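Local coordinates for protein synthesis inhibitor I (Hordeum vulgare, PDB 4FBC), which belongs to the plant ribosome-inactivating proteins, which block protein synthesis, and holds adenosine monophosphate in a pocket of its fold, at residues Glu176-Phe186 / Met207-Leu217; Val113-Leu123 / Gln160-Leu171. The protein carries 3 engineered substitutions. All coordinates share one frame; numbering follows the deposited sequence.

Coming from the N terminus, the chain first lays down all six strands of its mixed sheet, then enters the loop and short helix 119-123. Interaction 2 packs residues 113-123 on helix 157-179, closing a loop of 36 residues that includes helix 136-147. The same long helix runs on to residue 179, breaks and restarts as 181-190. Interaction 1 sets this break against the junction of helices 205-211 and 214-225, closing a second loop of 20 residues. The two closures follow one another in series, neither nesting nor crossing. Helix 157-179 serves both, Tyr119 OH probably hydrogen-bonds to Glu176 OE2 between them, and both contacts reach AMP.

Interaction 1: residues Glu176-Phe186 / Met207-Leu217; sequences EATRFQTVSGF and MKAQVNGWQDL. With AMP (adenosine monophosphate), chain E.
Glu176 lies crosswise on Val211, with its CD 3.6 Å from Val211 CG1, where the broken end of helix 157-179 meets the junction of helices 205-211 and 214-225 in the ribosome-inactivating protein fold. A bend at chi2 (-57°) turns its carboxylate to Arg179, whose NH1 forms a salt bridge with it, while OE2 also bonds to Tyr119 OH. Two waters sit among this carboxylate, Val211 O and the O2' of AMP.

Arg179 runs extended across the Trp214 face: its CD is 3.7 Å from the centroid of the six-membered ring, and the guanidinium continues off-centre as a cation-pi contact, its plane turned 43° from the indole. NH1 reaches AMP N3 at 3.2 Å, while Asn86 O takes NH2 and Ile257 O holds Trp214 NE1.

At Phe180 the backbone leaves the helix. Gln210 CB covers one face of the Phe180 ring toward the rim, and CZ comes within 3.0 Å of Gln210 O, a tight approach; Trp214 meets it obliquely.

Thr182 OG1 donates to Gln210 OE1 at 2.6 Å, and Gln210 NE2 is held by Met243 O, fixing the rotation of the amide. Val183 CG2 touches both Met207 SD and Val211 CG2. Last comes Phe186, with Met207 SD 5.2 Å from its ring centroid in an oblique Met-aromatic contact and the CE methyl 3.9 Å from Phe186 CD1.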
loop_
_atom_site.group_PDB
_atom_site.type_symbol
_atom_site.label_atom_id
_atom_site.label_comp_id
_atom_site.label_asym_id
_atom_site.label_seq_id
_atom_site.Cartn_x
_atom_site.Cartn_y
_atom_site.Cartn_z
ATOM N N GLU A 176 -2.667 -1.896 -0.903
ATOM C CA GLU A 176 -2.520 -3.093 -1.725
ATOM C C GLU A 176 -2.750 -2.752 -3.193
ATOM O O GLU A 176 -2.119 -3.333 -4.081
ATOM C CB GLU A 176 -3.458 -4.228 -1.284
ATOM C CG GLU A 176 -3.409 -4.581 0.218
ATOM C CD GLU A 176 -2.019 -4.967 0.733
ATOM O OE1 GLU A 176 -1.097 -5.213 -0.077
ATOM O OE2 GLU A 176 -1.855 -5.034 1.977
ATOM N N ALA A 177 -3.649 -1.803 -3.434
ATOM C CA ALA A 177 -3.884 -1.299 -4.792
ATOM C C ALA A 177 -2.598 -0.723 -5.382
ATOM O O ALA A 177 -2.275 -0.955 -6.547
ATOM C CB ALA A 177 -4.969 -0.247 -4.767
ATOM N N THR A 178 -1.861 0.038 -4.582
ATOM C CA THR A 178 -0.572 0.577 -5.030
ATOM C C THR A 178 0.411 -0.558 -5.344
ATOM O O THR A 178 1.082 -0.558 -6.385
ATOM C CB THR A 178 0.007 1.540 -3.969
ATOM O OG1 THR A 178 -0.862 2.677 -3.825
ATOM C CG2 THR A 178 1.389 2.018 -4.359
ATOM N N ARG A 179 0.487 -1.546 -4.452
ATOM C CA ARG A 179 1.416 -2.655 -4.635
ATOM C C ARG A 179 1.120 -3.550 -5.836
ATOM O O ARG A 179 2.043 -4.078 -6.453
ATOM C CB ARG A 179 1.440 -3.525 -3.385
ATOM C CG ARG A 179 2.163 -2.882 -2.210
ATOM C CD ARG A 179 1.829 -3.633 -0.938
ATOM N NE ARG A 179 2.569 -3.114 0.218
ATOM C CZ ARG A 179 2.122 -3.162 1.468
ATOM N NH1 ARG A 179 0.938 -3.698 1.725
ATOM N NH2 ARG A 179 2.865 -2.685 2.464
ATOM N N PHE A 180 -0.158 -3.735 -6.153
ATOM C CA PHE A 180 -0.567 -4.737 -7.140
ATOM C C PHE A 180 -1.505 -4.200 -8.201
ATOM O O PHE A 180 -2.544 -3.625 -7.876
ATOM C CB PHE A 180 -1.271 -5.912 -6.447
ATOM C CG PHE A 180 -0.404 -6.633 -5.476
ATOM C CD1 PHE A 180 0.579 -7.505 -5.927
ATOM C CD2 PHE A 180 -0.553 -6.423 -4.114
ATOM C CE1 PHE A 180 1.400 -8.163 -5.022
ATOM C CE2 PHE A 180 0.261 -7.075 -3.211
ATOM C CZ PHE A 180 1.232 -7.946 -3.670
ATOM N N GLN A 181 -1.140 -4.409 -9.464
ATOM C CA GLN A 181 -2.004 -4.027 -10.591
ATOM C C GLN A 181 -3.282 -4.850 -10.608
ATOM O O GLN A 181 -4.315 -4.410 -11.121
ATOM C CB GLN A 181 -1.266 -4.204 -11.924
ATOM C CG GLN A 181 0.043 -3.418 -12.027
ATOM C CD GLN A 181 0.495 -3.254 -13.462
ATOM O OE1 GLN A 181 -0.158 -2.563 -14.247
ATOM N NE2 GLN A 181 1.606 -3.894 -13.821
ATOM N N THR A 182 -3.208 -6.059 -10.067
ATOM C CA THR A 182 -4.396 -6.908 -9.975
ATOM C C THR A 182 -5.417 -6.260 -9.042
ATOM O O THR A 182 -6.597 -6.115 -9.393
ATOM C CB THR A 182 -4.039 -8.294 -9.448
ATOM O OG1 THR A 182 -3.140 -8.140 -8.346
ATOM C CG2 THR A 182 -3.376 -9.143 -10.536
ATOM N N VAL A 183 -4.965 -5.859 -7.856
ATOM C CA VAL A 183 -5.850 -5.227 -6.883
ATOM C C VAL A 183 -6.368 -3.855 -7.345
ATOM O O VAL A 183 -7.552 -3.554 -7.181
ATOM C CB VAL A 183 -5.185 -5.124 -5.506
ATOM C CG1 VAL A 183 -6.090 -4.385 -4.520
ATOM C CG2 VAL A 183 -4.833 -6.531 -4.985
ATOM N N SER A 184 -5.502 -3.031 -7.933
ATOM C CA SER A 184 -5.929 -1.699 -8.367
ATOM C C SER A 184 -6.933 -1.819 -9.512
ATOM O O SER A 184 -7.920 -1.075 -9.564
ATOM C CB SER A 184 -4.736 -0.808 -8.753
ATOM O OG SER A 184 -4.100 -1.229 -9.955
ATOM N N GLY A 185 -6.690 -2.769 -10.411
ATOM C CA GLY A 185 -7.608 -3.020 -11.511
ATOM C C GLY A 185 -8.957 -3.525 -11.011
ATOM O O GLY A 185 -10.007 -3.129 -11.527
ATOM N N PHE A 186 -8.929 -4.414 -10.019
ATOM C CA PHE A 186 -10.150 -4.930 -9.383
ATOM C C PHE A 186 -10.978 -3.808 -8.740
ATOM O O PHE A 186 -12.200 -3.717 -8.945
ATOM C CB PHE A 186 -9.791 -6.013 -8.351
ATOM C CG PHE A 186 -10.962 -6.477 -7.500
ATOM C CD1 PHE A 186 -11.814 -7.475 -7.951
ATOM C CD2 PHE A 186 -11.182 -5.928 -6.239
ATOM C CE1 PHE A 186 -12.888 -7.910 -7.165
ATOM C CE2 PHE A 186 -12.258 -6.349 -5.447
ATOM C CZ PHE A 186 -13.106 -7.341 -5.910
ATOM N N MET A 207 -5.456 -13.104 -5.594
ATOM C CA MET A 207 -5.103 -11.792 -5.062
ATOM C C MET A 207 -4.803 -11.836 -3.564
ATOM O O MET A 207 -3.919 -11.117 -3.089
ATOM C CB MET A 207 -6.172 -10.736 -5.384
ATOM C CG MET A 207 -6.067 -10.208 -6.810
ATOM S SD MET A 207 -7.218 -8.853 -7.122
ATOM C CE MET A 207 -8.776 -9.717 -7.053
ATOM N N LYS A 208 -5.528 -12.681 -2.826
ATOM C CA LYS A 208 -5.221 -12.873 -1.412
ATOM C C LYS A 208 -3.790 -13.378 -1.274
ATOM O O LYS A 208 -3.028 -12.856 -0.466
ATOM C CB LYS A 208 -6.203 -13.847 -0.735
ATOM C CG LYS A 208 -5.773 -14.234 0.688
ATOM C CD LYS A 208 -6.877 -14.964 1.450
ATOM C CE LYS A 208 -7.234 -16.298 0.804
ATOM N NZ LYS A 208 -8.445 -16.902 1.459
ATOM N N ALA A 209 -3.422 -14.371 -2.084
ATOM C CA ALA A 209 -2.064 -14.927 -2.054
ATOM C C ALA A 209 -1.023 -13.869 -2.413
ATOM O O ALA A 209 0.034 -13.772 -1.768
ATOM C CB ALA A 209 -1.952 -16.127 -2.981
ATOM N N GLN A 210 -1.326 -13.073 -3.440
ATOM C CA GLN A 210 -0.464 -11.957 -3.832
ATOM C C GLN A 210 -0.275 -10.969 -2.689
ATOM O O GLN A 210 0.866 -10.645 -2.321
ATOM C CB GLN A 210 -1.051 -11.236 -5.057
ATOM C CG GLN A 210 -1.022 -12.062 -6.347
ATOM C CD GLN A 210 -2.050 -11.595 -7.357
ATOM O OE1 GLN A 210 -2.562 -10.478 -7.262
ATOM N NE2 GLN A 210 -2.371 -12.450 -8.317
ATOM N N VAL A 211 -1.386 -10.500 -2.123
ATOM C CA VAL A 211 -1.338 -9.565 -0.997
ATOM C C VAL A 211 -0.506 -10.125 0.166
ATOM O O VAL A 211 0.300 -9.406 0.768
ATOM C CB VAL A 211 -2.754 -9.167 -0.521
ATOM C CG1 VAL A 211 -2.691 -8.464 0.830
ATOM C CG2 VAL A 211 -3.423 -8.253 -1.558
ATOM N N ASN A 212 -0.674 -11.414 0.450
ATOM C CA ASN A 212 0.063 -12.051 1.547
ATOM C C ASN A 212 1.501 -12.476 1.197
ATOM O O ASN A 212 2.212 -13.034 2.042
ATOM C CB ASN A 212 -0.738 -13.244 2.097
ATOM C CG ASN A 212 -1.963 -12.816 2.894
ATOM O OD1 ASN A 212 -2.015 -11.711 3.446
ATOM N ND2 ASN A 212 -2.956 -13.700 2.967
ATOM N N GLY A 213 1.936 -12.198 -0.034
ATOM C CA GLY A 213 3.266 -12.577 -0.491
ATOM C C GLY A 213 3.987 -11.537 -1.350
ATOM O O GLY A 213 4.724 -11.883 -2.276
ATOM N N TRP A 214 3.794 -10.265 -1.034
ATOM C CA TRP A 214 4.390 -9.178 -1.814
ATOM C C TRP A 214 5.915 -9.298 -1.904
ATOM O O TRP A 214 6.495 -9.154 -2.973
ATOM C CB TRP A 214 3.992 -7.840 -1.197
ATOM C CG TRP A 214 4.480 -6.603 -1.908
ATOM C CD1 TRP A 214 4.496 -6.362 -3.253
ATOM C CD2 TRP A 214 4.999 -5.426 -1.282
ATOM N NE1 TRP A 214 5.007 -5.103 -3.500
ATOM C CE2 TRP A 214 5.316 -4.508 -2.307
ATOM C CE3 TRP A 214 5.227 -5.060 0.051
ATOM C CZ2 TRP A 214 5.856 -3.248 -2.037
ATOM C CZ3 TRP A 214 5.748 -3.812 0.318
ATOM C CH2 TRP A 214 6.062 -2.918 -0.718
ATOM N N GLN A 215 6.561 -9.580 -0.775
ATOM C CA GLN A 215 8.010 -9.749 -0.773
ATOM C C GLN A 215 8.433 -10.946 -1.637
ATOM O O GLN A 215 9.385 -10.852 -2.422
ATOM C CB GLN A 215 8.531 -9.883 0.668
ATOM C CG GLN A 215 10.049 -10.042 0.774
ATOM C CD GLN A 215 10.544 -9.860 2.199
ATOM O OE1 GLN A 215 9.802 -10.081 3.157
ATOM N NE2 GLN A 215 11.795 -9.448 2.346
ATOM N N ASP A 216 7.722 -12.067 -1.494
ATOM C CA ASP A 216 8.007 -13.269 -2.280
ATOM C C ASP A 216 7.888 -13.014 -3.785
ATOM O O ASP A 216 8.727 -13.452 -4.561
ATOM C CB ASP A 216 7.044 -14.407 -1.900
ATOM C CG ASP A 216 7.357 -15.026 -0.555
ATOM O OD1 ASP A 216 8.496 -14.862 -0.060
ATOM O OD2 ASP A 216 6.455 -15.695 -0.001
ATOM N N LEU A 217 6.840 -12.311 -4.194
ATOM C CA LEU A 217 6.626 -12.064 -5.621
ATOM C C LEU A 217 7.662 -11.060 -6.128
ATOM O O LEU A 217 8.194 -11.218 -7.221
ATOM C CB LEU A 217 5.200 -11.562 -5.892
ATOM C CG LEU A 217 4.834 -11.348 -7.370
ATOM C CD1 LEU A 217 5.007 -12.621 -8.200
ATOM C CD2 LEU A 217 3.402 -10.822 -7.498
HETATM P P AMP E . 5.607 -8.289 8.394
HETATM O O1P AMP E . 4.610 -8.407 9.530
HETATM O O2P AMP E . 6.479 -9.486 8.077
HETATM O O3P AMP E . 6.482 -7.071 8.611
HETATM O "O5'" AMP E . 4.851 -7.813 7.071
HETATM C "C5'" AMP E . 4.462 -8.743 6.069
HETATM C "C4'" AMP E . 3.641 -8.073 4.994
HETATM O "O4'" AMP E . 2.367 -7.652 5.549
HETATM C "C3'" AMP E . 4.234 -6.797 4.406
HETATM O "O3'" AMP E . 5.201 -7.046 3.396
HETATM C "C2'" AMP E . 3.006 -6.046 3.909
HETATM O "O2'" AMP E . 2.580 -6.565 2.648
HETATM C "C1'" AMP E . 1.966 -6.427 4.971
HETATM N N9 AMP E . 1.852 -5.413 6.048
HETATM C C8 AMP E . 2.205 -5.587 7.344
HETATM N N7 AMP E . 1.964 -4.475 8.087
HETATM C C5 AMP E . 1.430 -3.551 7.256
HETATM C C6 AMP E . 0.930 -2.155 7.383
HETATM N N6 AMP E . 0.962 -1.507 8.578
HETATM N N1 AMP E . 0.441 -1.555 6.262
HETATM C C2 AMP E . 0.412 -2.188 5.069
HETATM N N3 AMP E . 0.840 -3.452 4.884
HETATM C C4 AMP E . 1.347 -4.178 5.921
HETATM O O HOH W 1 0.981 -6.827 0.288
HETATM O O HOH W 2 0.007 -7.199 2.811
#

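Interaction 2: residues Val113-Leu123 / Gln160-Leu171; sequences VGFGGTYRDLL and QQQAREAVTTLL. With AMP (adenosine monophosphate), chain E.
Phe115 and Arg164 lie alongside each other, running opposite ways, with Arg164 CG directly over the middle of the ring, 3.7 Å from the Phe115 centroid, as a CH-pi contact. Val113 CG1 covers the opposite face, so the ring is sandwiched. Its CG stands between the backbone N and the carbonyl carbon (chi1 52°), the crowded position, which swings the ring in toward helix 157-179, where CZ meets Ala163 CB and CE1 meets Val167 CG2.

Arg164 stays extended from CG to NE, carrying the guanidinium beyond the ring, tilted 29° from it, with one face over Phe115 CB. In its own plane NE makes a weak, long hydrogen bond to Asp121 O (3.4 Å), and water 3 bridges Asp121 O to Arg164 NH2. Gln160 instead bends at chi2 (-70°), bringing NE2 to the edge of the Phe115 ring, 3.3 Å from CD2, and letting it donate to Val113 O at 3.2 Å; Arg149 holds its OE1.

Further along, Thr118 OG1 accepts from Asp121 N, and Thr118 N gives a weak bond back to Asp121 OD2, a capping box that opens helix 119-123. Leu122 is a knob among Arg164, Val167, Thr168 and Leu171, its CD1 3.5 Å from Leu171 CD1. Thr168 OG1 packs against Leu122 CB while donating to Arg164 O, which also accepts from Thr168 N. The phenol of Tyr119 passes alongside Leu171, OH to CB 3.5 Å, its OH bonding to Glu176. Leu171 CD2 in turn faces the adenine, 3.6 Å from AMP C2.

The chemistry is mixed: the contact holds mainly by apolar packing of Phe115, Leu122, Val167 and Leu171, and at the far end Gln160 and, weakly, Arg164 bond to backbone carbonyls of the loop and short helix.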
loop_
_atom_site.group_PDB
_atom_site.type_symbol
_atom_site.label_atom_id
_atom_site.label_comp_id
_atom_site.label_asym_id
_atom_site.label_seq_id
_atom_site.Cartn_x
_atom_site.Cartn_y
_atom_site.Cartn_z
ATOM N N VAL A 113 -4.677 3.604 18.405
ATOM C CA VAL A 113 -6.085 3.361 18.090
ATOM C C VAL A 113 -6.698 2.152 18.815
ATOM O O VAL A 113 -7.932 2.022 18.900
ATOM C CB VAL A 113 -6.301 3.245 16.556
ATOM C CG1 VAL A 113 -5.769 1.924 16.036
ATOM C CG2 VAL A 113 -7.779 3.410 16.204
ATOM N N GLY A 114 -5.850 1.277 19.347
ATOM C CA GLY A 114 -6.328 0.118 20.084
ATOM C C GLY A 114 -6.047 -1.233 19.445
ATOM O O GLY A 114 -6.291 -2.280 20.057
ATOM N N PHE A 115 -5.521 -1.211 18.219
ATOM C CA PHE A 115 -5.213 -2.439 17.480
ATOM C C PHE A 115 -4.122 -2.158 16.446
ATOM O O PHE A 115 -3.855 -0.991 16.128
ATOM C CB PHE A 115 -6.471 -2.995 16.794
ATOM C CG PHE A 115 -7.196 -1.981 15.952
ATOM C CD1 PHE A 115 -6.790 -1.726 14.647
ATOM C CD2 PHE A 115 -8.277 -1.279 16.468
ATOM C CE1 PHE A 115 -7.449 -0.784 13.877
ATOM C CE2 PHE A 115 -8.940 -0.341 15.707
ATOM C CZ PHE A 115 -8.529 -0.091 14.409
ATOM N N GLY A 116 -3.497 -3.216 15.932
ATOM C CA GLY A 116 -2.384 -3.088 15.006
ATOM C C GLY A 116 -2.790 -3.096 13.540
ATOM O O GLY A 116 -3.979 -3.215 13.221
ATOM N N GLY A 117 -1.808 -2.999 12.648
ATOM C CA GLY A 117 -2.090 -2.843 11.229
ATOM C C GLY A 117 -1.868 -4.059 10.347
ATOM O O GLY A 117 -1.937 -3.955 9.121
ATOM N N THR A 118 -1.600 -5.217 10.943
ATOM C CA THR A 118 -1.465 -6.436 10.144
ATOM C C THR A 118 -2.847 -7.048 9.960
ATOM O O THR A 118 -3.748 -6.791 10.756
ATOM C CB THR A 118 -0.525 -7.479 10.798
ATOM O OG1 THR A 118 -1.173 -8.083 11.920
ATOM C CG2 THR A 118 0.780 -6.833 11.246
ATOM N N TYR A 119 -3.022 -7.864 8.928
ATOM C CA TYR A 119 -4.324 -8.484 8.721
ATOM C C TYR A 119 -4.684 -9.472 9.836
ATOM O O TYR A 119 -5.863 -9.674 10.130
ATOM C CB TYR A 119 -4.428 -9.113 7.325
ATOM C CG TYR A 119 -4.354 -8.070 6.236
ATOM C CD1 TYR A 119 -5.251 -7.006 6.211
ATOM C CD2 TYR A 119 -3.376 -8.131 5.250
ATOM C CE1 TYR A 119 -5.183 -6.041 5.233
ATOM C CE2 TYR A 119 -3.302 -7.167 4.255
ATOM C CZ TYR A 119 -4.209 -6.126 4.257
ATOM O OH TYR A 119 -4.149 -5.161 3.280
ATOM N N ARG A 120 -3.681 -10.069 10.476
ATOM C CA ARG A 120 -3.972 -10.873 11.662
ATOM C C ARG A 120 -4.566 -10.009 12.774
ATOM O O ARG A 120 -5.549 -10.397 13.414
ATOM C CB ARG A 120 -2.740 -11.607 12.189
ATOM C CG ARG A 120 -3.104 -12.453 13.410
ATOM C CD ARG A 120 -1.905 -12.993 14.167
ATOM N NE ARG A 120 -2.334 -13.867 15.259
ATOM C CZ ARG A 120 -2.569 -13.461 16.505
ATOM N NH1 ARG A 120 -2.405 -12.185 16.840
ATOM N NH2 ARG A 120 -2.960 -14.337 17.423
ATOM N N ASP A 121 -3.972 -8.838 12.999
ATOM C CA ASP A 121 -4.506 -7.884 13.973
ATOM C C ASP A 121 -5.932 -7.464 13.618
ATOM O O ASP A 121 -6.806 -7.410 14.480
ATOM C CB ASP A 121 -3.632 -6.624 14.047
ATOM C CG ASP A 121 -2.215 -6.905 14.509
ATOM O OD1 ASP A 121 -1.991 -7.910 15.222
ATOM O OD2 ASP A 121 -1.320 -6.101 14.161
ATOM N N LEU A 122 -6.154 -7.159 12.340
ATOM C CA LEU A 122 -7.406 -6.557 11.881
ATOM C C LEU A 122 -8.561 -7.539 11.684
ATOM O O LEU A 122 -9.715 -7.214 11.966
ATOM C CB LEU A 122 -7.156 -5.797 10.572
ATOM C CG LEU A 122 -6.178 -4.634 10.694
ATOM C CD1 LEU A 122 -5.755 -4.177 9.322
ATOM C CD2 LEU A 122 -6.823 -3.488 11.443
ATOM N N LEU A 123 -8.250 -8.742 11.210
ATOM C CA LEU A 123 -9.271 -9.725 10.863
ATOM C C LEU A 123 -9.213 -10.984 11.730
ATOM O O LEU A 123 -10.184 -11.741 11.791
ATOM C CB LEU A 123 -9.119 -10.127 9.396
ATOM C CG LEU A 123 -9.106 -8.958 8.410
ATOM C CD1 LEU A 123 -8.790 -9.441 7.010
ATOM C CD2 LEU A 123 -10.435 -8.228 8.449
ATOM N N GLN A 160 -14.626 -0.189 17.882
ATOM C CA GLN A 160 -13.333 -0.760 17.506
ATOM C C GLN A 160 -13.488 -1.698 16.322
ATOM O O GLN A 160 -12.657 -1.700 15.413
ATOM C CB GLN A 160 -12.700 -1.513 18.681
ATOM C CG GLN A 160 -12.203 -0.619 19.802
ATOM C CD GLN A 160 -10.975 0.181 19.412
ATOM O OE1 GLN A 160 -11.044 1.398 19.238
ATOM N NE2 GLN A 160 -9.845 -0.496 19.284
ATOM N N GLN A 161 -14.548 -2.500 16.334
ATOM C CA GLN A 161 -14.809 -3.400 15.218
ATOM C C GLN A 161 -15.047 -2.603 13.933
ATOM O O GLN A 161 -14.500 -2.940 12.883
ATOM C CB GLN A 161 -15.982 -4.333 15.514
ATOM C CG GLN A 161 -16.118 -5.472 14.518
ATOM C CD GLN A 161 -14.770 -6.067 14.122
ATOM O OE1 GLN A 161 -13.940 -6.404 14.975
ATOM N NE2 GLN A 161 -14.542 -6.188 12.817
ATOM N N GLN A 162 -15.845 -1.541 14.027
ATOM C CA GLN A 162 -16.024 -0.619 12.903
ATOM C C GLN A 162 -14.689 -0.049 12.425
ATOM O O GLN A 162 -14.418 -0.001 11.221
ATOM C CB GLN A 162 -16.962 0.537 13.272
ATOM C CG GLN A 162 -16.926 1.674 12.242
ATOM C CD GLN A 162 -17.849 2.834 12.572
ATOM O OE1 GLN A 162 -18.938 2.950 12.010
ATOM N NE2 GLN A 162 -17.407 3.714 13.468
ATOM N N ALA A 163 -13.854 0.380 13.368
ATOM C CA ALA A 163 -12.564 0.969 13.016
ATOM C C ALA A 163 -11.631 -0.047 12.356
ATOM O O ALA A 163 -10.920 0.296 11.413
ATOM C CB ALA A 163 -11.901 1.592 14.241
ATOM N N ARG A 164 -11.618 -1.286 12.856
ATOM C CA ARG A 164 -10.818 -2.349 12.230
ATOM C C ARG A 164 -11.201 -2.565 10.764
ATOM O O ARG A 164 -10.339 -2.626 9.879
ATOM C CB ARG A 164 -10.973 -3.680 12.977
ATOM C CG ARG A 164 -10.117 -3.836 14.236
ATOM C CD ARG A 164 -10.339 -5.217 14.844
ATOM N NE ARG A 164 -9.330 -5.579 15.840
ATOM C CZ ARG A 164 -9.481 -5.398 17.148
ATOM N NH1 ARG A 164 -10.600 -4.860 17.614
ATOM N NH2 ARG A 164 -8.515 -5.757 17.992
ATOM N N GLU A 165 -12.500 -2.687 10.515
ATOM C CA GLU A 165 -12.989 -2.938 9.168
ATOM C C GLU A 165 -12.673 -1.757 8.256
ATOM O O GLU A 165 -12.335 -1.940 7.085
ATOM C CB GLU A 165 -14.494 -3.228 9.208
ATOM C CG GLU A 165 -14.834 -4.443 10.064
ATOM C CD GLU A 165 -16.332 -4.654 10.260
ATOM O OE1 GLU A 165 -17.124 -3.756 9.893
ATOM O OE2 GLU A 165 -16.712 -5.724 10.788
ATOM N N ALA A 166 -12.763 -0.548 8.804
ATOM C CA ALA A 166 -12.435 0.659 8.047
ATOM C C ALA A 166 -10.960 0.690 7.632
ATOM O O ALA A 166 -10.641 0.954 6.473
ATOM C CB ALA A 166 -12.785 1.898 8.832
ATOM N N VAL A 167 -10.058 0.446 8.580
ATOM C CA VAL A 167 -8.639 0.329 8.243
ATOM C C VAL A 167 -8.360 -0.752 7.192
ATOM O O VAL A 167 -7.582 -0.531 6.258
ATOM C CB VAL A 167 -7.783 0.084 9.507
ATOM C CG1 VAL A 167 -6.337 -0.274 9.120
ATOM C CG2 VAL A 167 -7.816 1.312 10.380
ATOM N N THR A 168 -9.003 -1.912 7.335
ATOM C CA THR A 168 -8.805 -3.028 6.415
ATOM C C THR A 168 -9.220 -2.612 5.003
ATOM O O THR A 168 -8.518 -2.889 4.013
ATOM C CB THR A 168 -9.625 -4.262 6.837
ATOM O OG1 THR A 168 -9.281 -4.629 8.179
ATOM C CG2 THR A 168 -9.350 -5.433 5.917
ATOM N N THR A 169 -10.357 -1.926 4.934
ATOM C CA THR A 169 -10.906 -1.438 3.667
ATOM C C THR A 169 -9.907 -0.510 2.979
ATOM O O THR A 169 -9.626 -0.656 1.782
ATOM C CB THR A 169 -12.231 -0.683 3.891
ATOM O OG1 THR A 169 -13.193 -1.574 4.478
ATOM C CG2 THR A 169 -12.774 -0.159 2.553
ATOM N N LEU A 170 -9.351 0.432 3.734
ATOM C CA LEU A 170 -8.395 1.368 3.158
ATOM C C LEU A 170 -7.071 0.715 2.776
ATOM O O LEU A 170 -6.470 1.078 1.768
ATOM C CB LEU A 170 -8.161 2.557 4.089
ATOM C CG LEU A 170 -9.397 3.373 4.445
ATOM C CD1 LEU A 170 -9.005 4.627 5.202
ATOM C CD2 LEU A 170 -10.190 3.733 3.176
ATOM N N LEU A 171 -6.605 -0.232 3.586
ATOM C CA LEU A 171 -5.368 -0.938 3.276
ATOM C C LEU A 171 -5.478 -1.593 1.909
ATOM O O LEU A 171 -4.553 -1.520 1.091
ATOM C CB LEU A 171 -5.082 -1.997 4.343
ATOM C CG LEU A 171 -4.324 -1.446 5.539
ATOM C CD1 LEU A 171 -4.205 -2.515 6.604
ATOM C CD2 LEU A 171 -2.957 -0.972 5.115
HETATM P P AMP E . 5.607 -8.289 8.394
HETATM O O1P AMP E . 4.610 -8.407 9.530
HETATM O O2P AMP E . 6.479 -9.486 8.077
HETATM O O3P AMP E . 6.482 -7.071 8.611
HETATM O "O5'" AMP E . 4.851 -7.813 7.071
HETATM C "C5'" AMP E . 4.462 -8.743 6.069
HETATM C "C4'" AMP E . 3.641 -8.073 4.994
HETATM O "O4'" AMP E . 2.367 -7.652 5.549
HETATM C "C3'" AMP E . 4.234 -6.797 4.406
HETATM O "O3'" AMP E . 5.201 -7.046 3.396
HETATM C "C2'" AMP E . 3.006 -6.046 3.909
HETATM O "O2'" AMP E . 2.580 -6.565 2.648
HETATM C "C1'" AMP E . 1.966 -6.427 4.971
HETATM N N9 AMP E . 1.852 -5.413 6.048
HETATM C C8 AMP E . 2.205 -5.587 7.344
HETATM N N7 AMP E . 1.964 -4.475 8.087
HETATM C C5 AMP E . 1.430 -3.551 7.256
HETATM C C6 AMP E . 0.930 -2.155 7.383
HETATM N N6 AMP E . 0.962 -1.507 8.578
HETATM N N1 AMP E . 0.441 -1.555 6.262
HETATM C C2 AMP E . 0.412 -2.188 5.069
HETATM N N3 AMP E . 0.840 -3.452 4.884
HETATM C C4 AMP E . 1.347 -4.178 5.921
HETATM O O HOH W 3 -6.312 -6.999 16.915
#